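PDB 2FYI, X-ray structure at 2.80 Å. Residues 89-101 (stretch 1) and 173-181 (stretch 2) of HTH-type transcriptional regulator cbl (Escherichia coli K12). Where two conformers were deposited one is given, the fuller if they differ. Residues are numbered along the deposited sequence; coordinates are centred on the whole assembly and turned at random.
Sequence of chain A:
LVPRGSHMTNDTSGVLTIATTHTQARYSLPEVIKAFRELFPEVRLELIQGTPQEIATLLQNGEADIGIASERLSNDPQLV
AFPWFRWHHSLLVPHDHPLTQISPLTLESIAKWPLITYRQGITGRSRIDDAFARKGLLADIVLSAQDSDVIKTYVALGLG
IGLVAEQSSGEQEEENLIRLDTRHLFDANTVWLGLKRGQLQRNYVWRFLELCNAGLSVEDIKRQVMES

Stretch 1, residues 89-101: HSLLVPHDHPLTQ
Stretch 2, residues 173-181: EEENLIRLD

Beyond Val93–Ile178, its last hydrogen-bonded pair, the antiparallel ladder joining these two stretches continues through a proline and ends in a single bond from a histidine whose ring lies over the backbone of Asn176 and Leu177. Pro94 lies opposite Leu177 at a CA–CA distance of 4.4 Å in a non-hydrogen-bonded position, where its lack of an amide hydrogen costs the pairing with stretch 2 no bond. The next amide, His95 N, donates to Asn176 O at 2.8 Å, bent to 138°. The His95 side chain (chi1 -97°, chi2 -31°, one of two deposited conformers) lays one ring face over the carbonyl carbons of Asn176 and Leu177, with His95 CD2 3.6 Å from Asn176 CB.

Strand 89-94 and the strand around 177-180 have axes 4.6 Å apart at closest approach and N-to-C directions at 149°. Paired residues are extended (phi/psi -106/118 at Leu92, -95/123 at Arg179), whereas His95 turns to -48/-38. Leu91 N donates to Leu180 O at 3.0 Å. Leu180 N returns a bond to Leu91 O at 2.7 Å. Val93 N donates to Ile178 O at 3.0 Å, and Ile178 N to Val93 O at 2.9 Å. Between them, Leu92 faces Arg179 without hydrogen bonds, CA–CA 4.7 Å.

Leu91, Val93, Ile178 and Leu180 share one sheet face. Val93 (m) brings CG2 to 3.7 Å from Ile178 CG2 (t, t) and 4.0 Å from Leu180 CD1. Leu180 (m, t) also has CD1 4.2 Å from Leu99 CB. A type I turn from Pro94 to His97 lies between the strand and Leu99; Leu99 N to His97 ND1 (3.0 Å) and Thr100 OG1 to His97 O (2.6 Å) brace the following segment.

On the other face, Leu92 (t, p) places CD2 3.8 Å from Leu177 CD1 (m, t) and CD1 4.0 Å from Arg179 CG (chi1 -89°, chi2 143°). Arg179 NH2 forms a salt bridge with Glu174 OE1 at 3.1 Å, although Glu174 is poorly ordered.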

# COMPACT_ATOMS: atom_id res chain seq x y z
N HIS A 89 -16.64 -7.86 -1.24
CA HIS A 89 -16.48 -6.47 -0.86
C HIS A 89 -17.57 -6.05 0.09
O HIS A 89 -18.72 -6.52 0.01
CB HIS A 89 -16.54 -5.57 -2.07
CG HIS A 89 -15.40 -5.74 -3.01
ND1 HIS A 89 -15.52 -6.38 -4.22
CD2 HIS A 89 -14.11 -5.37 -2.91
CE1 HIS A 89 -14.35 -6.39 -4.83
NE2 HIS A 89 -13.48 -5.78 -4.05
N SER A 90 -17.25 -5.14 0.98
CA SER A 90 -18.32 -4.51 1.69
C SER A 90 -18.22 -2.97 1.63
O SER A 90 -17.29 -2.41 1.07
CB SER A 90 -18.50 -5.10 3.09
OG SER A 90 -17.47 -4.74 3.97
N LEU A 91 -19.24 -2.29 2.14
CA LEU A 91 -19.35 -0.85 1.93
C LEU A 91 -18.96 -0.17 3.21
O LEU A 91 -19.52 -0.46 4.26
CB LEU A 91 -20.77 -0.49 1.49
CG LEU A 91 -21.02 0.97 1.07
CD1 LEU A 91 -20.12 1.34 -0.06
CD2 LEU A 91 -22.43 1.19 0.66
N LEU A 92 -17.97 0.72 3.14
CA LEU A 92 -17.49 1.43 4.34
C LEU A 92 -17.95 2.89 4.37
O LEU A 92 -17.63 3.67 3.49
CB LEU A 92 -15.96 1.34 4.41
CG LEU A 92 -15.23 1.94 5.62
CD1 LEU A 92 -15.60 1.19 6.86
CD2 LEU A 92 -13.72 1.90 5.42
N VAL A 93 -18.73 3.27 5.37
CA VAL A 93 -19.29 4.63 5.39
C VAL A 93 -19.20 5.26 6.76
O VAL A 93 -19.10 4.57 7.75
CB VAL A 93 -20.78 4.66 5.02
CG1 VAL A 93 -20.97 4.14 3.62
CG2 VAL A 93 -21.60 3.85 6.00
N PRO A 94 -19.19 6.60 6.83
CA PRO A 94 -19.20 7.25 8.14
C PRO A 94 -20.45 6.94 8.96
O PRO A 94 -21.50 6.64 8.40
CB PRO A 94 -19.14 8.73 7.80
CG PRO A 94 -18.67 8.80 6.41
CD PRO A 94 -19.13 7.58 5.73
N HIS A 95 -20.32 7.03 10.28
CA HIS A 95 -21.40 6.64 11.21
C HIS A 95 -22.77 7.22 10.87
O HIS A 95 -23.79 6.53 11.04
CB HIS A 95 -21.05 6.97 12.68
CG HIS A 95 -20.48 5.82 13.46
ND1 HIS A 95 -20.83 4.50 13.21
CD2 HIS A 95 -19.62 5.78 14.50
CE1 HIS A 95 -20.18 3.71 14.04
NE2 HIS A 95 -19.44 4.46 14.83
N ASP A 96 -22.82 8.46 10.41
CA ASP A 96 -24.10 9.10 10.23
C ASP A 96 -24.45 9.37 8.76
O ASP A 96 -25.15 10.34 8.47
CB ASP A 96 -24.20 10.35 11.13
CG ASP A 96 -24.93 10.06 12.56
OD1 ASP A 96 -24.90 8.88 13.07
OD2 ASP A 96 -25.54 11.01 13.18
N HIS A 97 -24.02 8.48 7.86
CA HIS A 97 -24.17 8.67 6.42
C HIS A 97 -25.56 8.23 5.95
O HIS A 97 -26.10 7.21 6.41
CB HIS A 97 -23.07 7.88 5.71
CG HIS A 97 -22.89 8.24 4.26
ND1 HIS A 97 -23.76 7.82 3.28
CD2 HIS A 97 -21.93 8.95 3.64
CE1 HIS A 97 -23.35 8.27 2.11
NE2 HIS A 97 -22.24 8.97 2.30
N PRO A 98 -26.15 9.02 5.04
CA PRO A 98 -27.41 8.67 4.36
C PRO A 98 -27.55 7.14 4.05
O PRO A 98 -28.63 6.57 4.26
CB PRO A 98 -27.33 9.51 3.06
CG PRO A 98 -26.45 10.70 3.42
CD PRO A 98 -25.60 10.32 4.61
N LEU A 99 -26.48 6.50 3.59
CA LEU A 99 -26.56 5.11 3.22
C LEU A 99 -26.91 4.19 4.39
O LEU A 99 -27.40 3.07 4.19
CB LEU A 99 -25.27 4.71 2.51
CG LEU A 99 -25.35 5.23 1.08
CD1 LEU A 99 -24.12 4.87 0.26
CD2 LEU A 99 -26.60 4.71 0.41
N THR A 100 -26.66 4.66 5.61
CA THR A 100 -26.96 3.89 6.80
C THR A 100 -28.43 4.00 7.10
O THR A 100 -28.96 3.26 7.93
CB THR A 100 -26.20 4.40 8.07
OG1 THR A 100 -26.71 5.69 8.44
CG2 THR A 100 -24.74 4.52 7.82
N GLN A 101 -29.05 4.97 6.43
CA GLN A 101 -30.50 5.22 6.49
C GLN A 101 -31.25 4.76 5.23
O GLN A 101 -32.46 4.72 5.20
CB GLN A 101 -30.75 6.72 6.68
CG GLN A 101 -30.31 7.29 8.02
CD GLN A 101 -30.87 6.46 9.17
OE1 GLN A 101 -32.10 6.37 9.37
NE2 GLN A 101 -29.97 5.83 9.93
N GLU A 173 -10.69 -1.91 14.58
CA GLU A 173 -11.74 -1.57 13.61
C GLU A 173 -12.32 -0.15 13.77
O GLU A 173 -12.58 0.32 14.89
CB GLU A 173 -12.83 -2.67 13.55
CG GLU A 173 -13.45 -3.04 14.90
CD GLU A 173 -14.79 -2.34 15.15
OE1 GLU A 173 -15.54 -2.79 16.04
OE2 GLU A 173 -15.11 -1.35 14.44
N GLU A 174 -12.48 0.49 12.61
CA GLU A 174 -12.76 1.92 12.41
C GLU A 174 -13.64 2.64 13.45
O GLU A 174 -14.81 2.31 13.64
CB GLU A 174 -13.36 2.08 11.02
CG GLU A 174 -12.64 1.26 9.90
CD GLU A 174 -13.02 -0.24 9.80
OE1 GLU A 174 -12.23 -0.99 9.21
OE2 GLU A 174 -14.08 -0.67 10.29
N GLU A 175 -13.06 3.64 14.10
CA GLU A 175 -13.72 4.45 15.15
C GLU A 175 -15.19 4.81 14.92
O GLU A 175 -16.09 4.36 15.63
CB GLU A 175 -12.93 5.77 15.35
CG GLU A 175 -12.00 6.22 14.14
CD GLU A 175 -12.73 6.62 12.79
OE1 GLU A 175 -13.62 7.51 12.77
OE2 GLU A 175 -12.35 6.07 11.73
N ASN A 176 -15.41 5.66 13.92
CA ASN A 176 -16.71 6.22 13.60
C ASN A 176 -17.10 5.87 12.18
O ASN A 176 -17.80 6.64 11.52
CB ASN A 176 -16.67 7.75 13.69
CG ASN A 176 -16.36 8.23 15.06
OD1 ASN A 176 -17.26 8.58 15.82
ND2 ASN A 176 -15.07 8.23 15.42
N LEU A 177 -16.61 4.74 11.71
CA LEU A 177 -17.03 4.23 10.44
C LEU A 177 -17.81 2.97 10.72
O LEU A 177 -17.67 2.38 11.78
CB LEU A 177 -15.83 3.89 9.57
CG LEU A 177 -14.79 4.97 9.33
CD1 LEU A 177 -13.85 4.46 8.27
CD2 LEU A 177 -15.44 6.26 8.90
N ILE A 178 -18.62 2.55 9.74
CA ILE A 178 -19.41 1.33 9.85
C ILE A 178 -19.38 0.59 8.51
O ILE A 178 -19.34 1.21 7.44
CB ILE A 178 -20.86 1.67 10.30
CG1 ILE A 178 -21.77 0.44 10.20
CG2 ILE A 178 -21.42 2.83 9.51
CD1 ILE A 178 -23.07 0.59 11.00
N ARG A 179 -19.37 -0.75 8.57
CA ARG A 179 -19.40 -1.57 7.35
C ARG A 179 -20.83 -2.01 7.00
O ARG A 179 -21.49 -2.60 7.81
CB ARG A 179 -18.49 -2.79 7.54
CG ARG A 179 -17.06 -2.53 7.13
CD ARG A 179 -16.00 -3.23 8.03
NE ARG A 179 -14.64 -2.71 7.75
CZ ARG A 179 -13.90 -3.06 6.69
NH1 ARG A 179 -14.35 -3.97 5.81
NH2 ARG A 179 -12.69 -2.52 6.50
N LEU A 180 -21.32 -1.69 5.82
CA LEU A 180 -22.64 -2.16 5.43
C LEU A 180 -22.49 -3.37 4.49
O LEU A 180 -21.61 -3.39 3.61
CB LEU A 180 -23.44 -1.05 4.77
CG LEU A 180 -23.58 0.28 5.53
CD1 LEU A 180 -24.43 1.34 4.82
CD2 LEU A 180 -24.13 -0.02 6.88
N ASP A 181 -23.33 -4.38 4.70
CA ASP A 181 -23.18 -5.67 4.02
C ASP A 181 -23.68 -5.56 2.59
O ASP A 181 -24.85 -5.23 2.36
CB ASP A 181 -23.99 -6.72 4.80
CG ASP A 181 -24.06 -8.08 4.08
OD1 ASP A 181 -24.00 -8.12 2.84
OD2 ASP A 181 -24.20 -9.14 4.76